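Local coordinates for protein WYL1 (Ruminococcus sp., PDB 6OAW) that probably acts as a WYL-domain accessory protein that modulates the Type VI-D CRISPR-Cas system, at residues B[68-73]-B[88-93]. Residues are numbered along the deposited sequence; the frame is centred on the assembly and turned at random.
Sequences IASLKY and NAFVEW
S70 meets W93 where the C-terminal end of helix 55-71 packs against the first turn of the short helix 92-96, in a helical part of the chain away from its main antiparallel sheet. S70 OG lies anti to its own backbone N and projects into the bend between F90 and W93. There it accepts a hydrogen bond from W93 N, 3.3 Å away with an N-H...O angle of 152°, long but reasonably straight. F90 CB and E92 CB flank the same oxygen, at 3.5 Å and 3.6 Å from S70 OG, so that two methylene carbons and the W93 N-H crowd round this hydroxyl. F90 turns its ring onward to F63 and F164, both edge-to-face.

Y73 lays one ring face against W93 CB, a CH-pi contact with 4.1 Å from that carbon to the ring centroid and 28° off the normal. Y73 CD2 and CE2 also pass W93 O, so the ring covers backbone as well as side chain. An alanine in place of Y73 would take away the ring and keep only its CB beside W93 CB, which would probably open a gap next to W93 O and the start of helix 92-96. At the other flank, L71 CD1 only grazes E92 OE2, at 4.0 Å.

The indole leads away from Y73: chi1 of 72° sets CG between the backbone N and the carbonyl carbon, and W93 NE1 donates to L87 O. Its near edge remains beside the serine, with S70 OG in the ring plane, 3.3 Å from W93 CD1.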
loop_
_atom_site.group_PDB
_atom_site.type_symbol
_atom_site.label_atom_id
_atom_site.label_comp_id
_atom_site.label_asym_id
_atom_site.label_seq_id
_atom_site.Cartn_x
_atom_site.Cartn_y
_atom_site.Cartn_z
ATOM N N ILE B 68 11.399 -18.111 10.280
ATOM C CA ILE B 68 10.795 -19.064 11.253
ATOM C C ILE B 68 9.310 -19.283 10.887
ATOM O O ILE B 68 8.839 -20.435 11.023
ATOM C CB ILE B 68 11.019 -18.566 12.692
ATOM C CG1 ILE B 68 11.031 -19.689 13.731
ATOM C CG2 ILE B 68 10.016 -17.477 13.030
ATOM N N ALA B 69 8.585 -18.263 10.404
ATOM C CA ALA B 69 7.177 -18.440 9.977
ATOM C C ALA B 69 7.139 -19.404 8.778
ATOM O O ALA B 69 6.238 -20.294 8.727
ATOM C CB ALA B 69 6.530 -17.130 9.645
ATOM N N SER B 70 8.077 -19.260 7.844
ATOM C CA SER B 70 8.137 -20.136 6.656
ATOM C C SER B 70 8.515 -21.550 7.111
ATOM O O SER B 70 7.816 -22.492 6.753
ATOM C CB SER B 70 9.074 -19.598 5.625
ATOM O OG SER B 70 9.078 -20.431 4.470
ATOM N N LEU B 71 9.565 -21.693 7.905
ATOM C CA LEU B 71 10.114 -23.014 8.311
ATOM C C LEU B 71 9.046 -23.794 9.089
ATOM O O LEU B 71 8.981 -25.013 8.934
ATOM C CB LEU B 71 11.373 -22.804 9.166
ATOM C CG LEU B 71 11.997 -24.076 9.738
ATOM C CD1 LEU B 71 12.634 -24.903 8.617
ATOM C CD2 LEU B 71 13.003 -23.763 10.832
ATOM N N LYS B 72 8.252 -23.119 9.912
ATOM C CA LYS B 72 7.335 -23.781 10.869
ATOM C C LYS B 72 5.894 -23.719 10.345
ATOM O O LYS B 72 4.984 -24.005 11.129
ATOM C CB LYS B 72 7.492 -23.116 12.240
ATOM C CG LYS B 72 8.877 -23.251 12.855
ATOM C CD LYS B 72 9.119 -24.622 13.407
ATOM C CE LYS B 72 10.435 -24.751 14.141
ATOM N NZ LYS B 72 10.828 -26.171 14.297
ATOM N N TYR B 73 5.692 -23.391 9.070
ATOM C CA TYR B 73 4.347 -23.201 8.469
ATOM C C TYR B 73 3.452 -24.421 8.707
ATOM O O TYR B 73 2.265 -24.240 9.029
ATOM C CB TYR B 73 4.453 -22.902 6.975
ATOM C CG TYR B 73 3.135 -22.793 6.251
ATOM C CD1 TYR B 73 2.317 -21.698 6.436
ATOM C CD2 TYR B 73 2.723 -23.761 5.354
ATOM C CE1 TYR B 73 1.121 -21.572 5.748
ATOM C CE2 TYR B 73 1.524 -23.658 4.660
ATOM C CZ TYR B 73 0.731 -22.545 4.848
ATOM O OH TYR B 73 -0.445 -22.404 4.179
ATOM N N ASN B 88 6.900 -13.874 0.108
ATOM C CA ASN B 88 7.052 -14.502 -1.221
ATOM C C ASN B 88 8.510 -14.931 -1.429
ATOM O O ASN B 88 8.685 -15.914 -2.127
ATOM C CB ASN B 88 6.516 -13.572 -2.299
ATOM C CG ASN B 88 5.019 -13.415 -2.186
ATOM O OD1 ASN B 88 4.318 -14.375 -1.863
ATOM N ND2 ASN B 88 4.518 -12.215 -2.426
ATOM N N ALA B 89 9.501 -14.291 -0.794
ATOM C CA ALA B 89 10.935 -14.638 -0.955
ATOM C C ALA B 89 11.260 -15.970 -0.276
ATOM O O ALA B 89 12.240 -16.617 -0.710
ATOM C CB ALA B 89 11.830 -13.556 -0.417
ATOM N N PHE B 90 10.513 -16.335 0.767
ATOM C CA PHE B 90 10.630 -17.658 1.427
ATOM C C PHE B 90 9.724 -18.652 0.682
ATOM O O PHE B 90 8.619 -18.297 0.273
ATOM C CB PHE B 90 10.359 -17.554 2.929
ATOM C CG PHE B 90 11.509 -16.919 3.669
ATOM C CD1 PHE B 90 12.637 -17.659 4.023
ATOM C CD2 PHE B 90 11.507 -15.551 3.937
ATOM C CE1 PHE B 90 13.699 -17.060 4.691
ATOM C CE2 PHE B 90 12.570 -14.960 4.596
ATOM C CZ PHE B 90 13.654 -15.710 4.981
ATOM N N VAL B 91 10.213 -19.875 0.524
ATOM C CA VAL B 91 9.699 -20.837 -0.492
ATOM C C VAL B 91 9.149 -22.079 0.217
ATOM O O VAL B 91 8.138 -22.578 -0.247
ATOM C CB VAL B 91 10.759 -21.198 -1.553
ATOM C CG1 VAL B 91 10.129 -21.941 -2.713
ATOM C CG2 VAL B 91 11.502 -19.981 -2.088
ATOM N N GLU B 92 9.762 -22.543 1.307
ATOM C CA GLU B 92 9.277 -23.709 2.090
ATOM C C GLU B 92 7.746 -23.649 2.288
ATOM O O GLU B 92 7.069 -24.624 1.960
ATOM C CB GLU B 92 10.007 -23.776 3.423
ATOM C CG GLU B 92 9.509 -24.886 4.335
ATOM C CD GLU B 92 10.326 -26.138 4.309
ATOM O OE1 GLU B 92 9.885 -27.117 3.641
ATOM O OE2 GLU B 92 11.396 -26.130 4.963
ATOM N N TRP B 93 7.207 -22.546 2.797
ATOM C CA TRP B 93 5.756 -22.459 3.074
ATOM C C TRP B 93 4.985 -22.641 1.767
ATOM O O TRP B 93 3.855 -23.169 1.830
ATOM C CB TRP B 93 5.355 -21.173 3.804
ATOM C CG TRP B 93 5.410 -19.928 2.982
ATOM C CD1 TRP B 93 6.469 -19.068 2.882
ATOM C CD2 TRP B 93 4.335 -19.324 2.239
ATOM N NE1 TRP B 93 6.144 -18.014 2.074
ATOM C CE2 TRP B 93 4.839 -18.134 1.677
ATOM C CE3 TRP B 93 2.990 -19.657 2.004
ATOM C CZ2 TRP B 93 4.055 -17.297 0.883
ATOM C CZ3 TRP B 93 2.215 -18.841 1.202
ATOM C CH2 TRP B 93 2.744 -17.675 0.645
#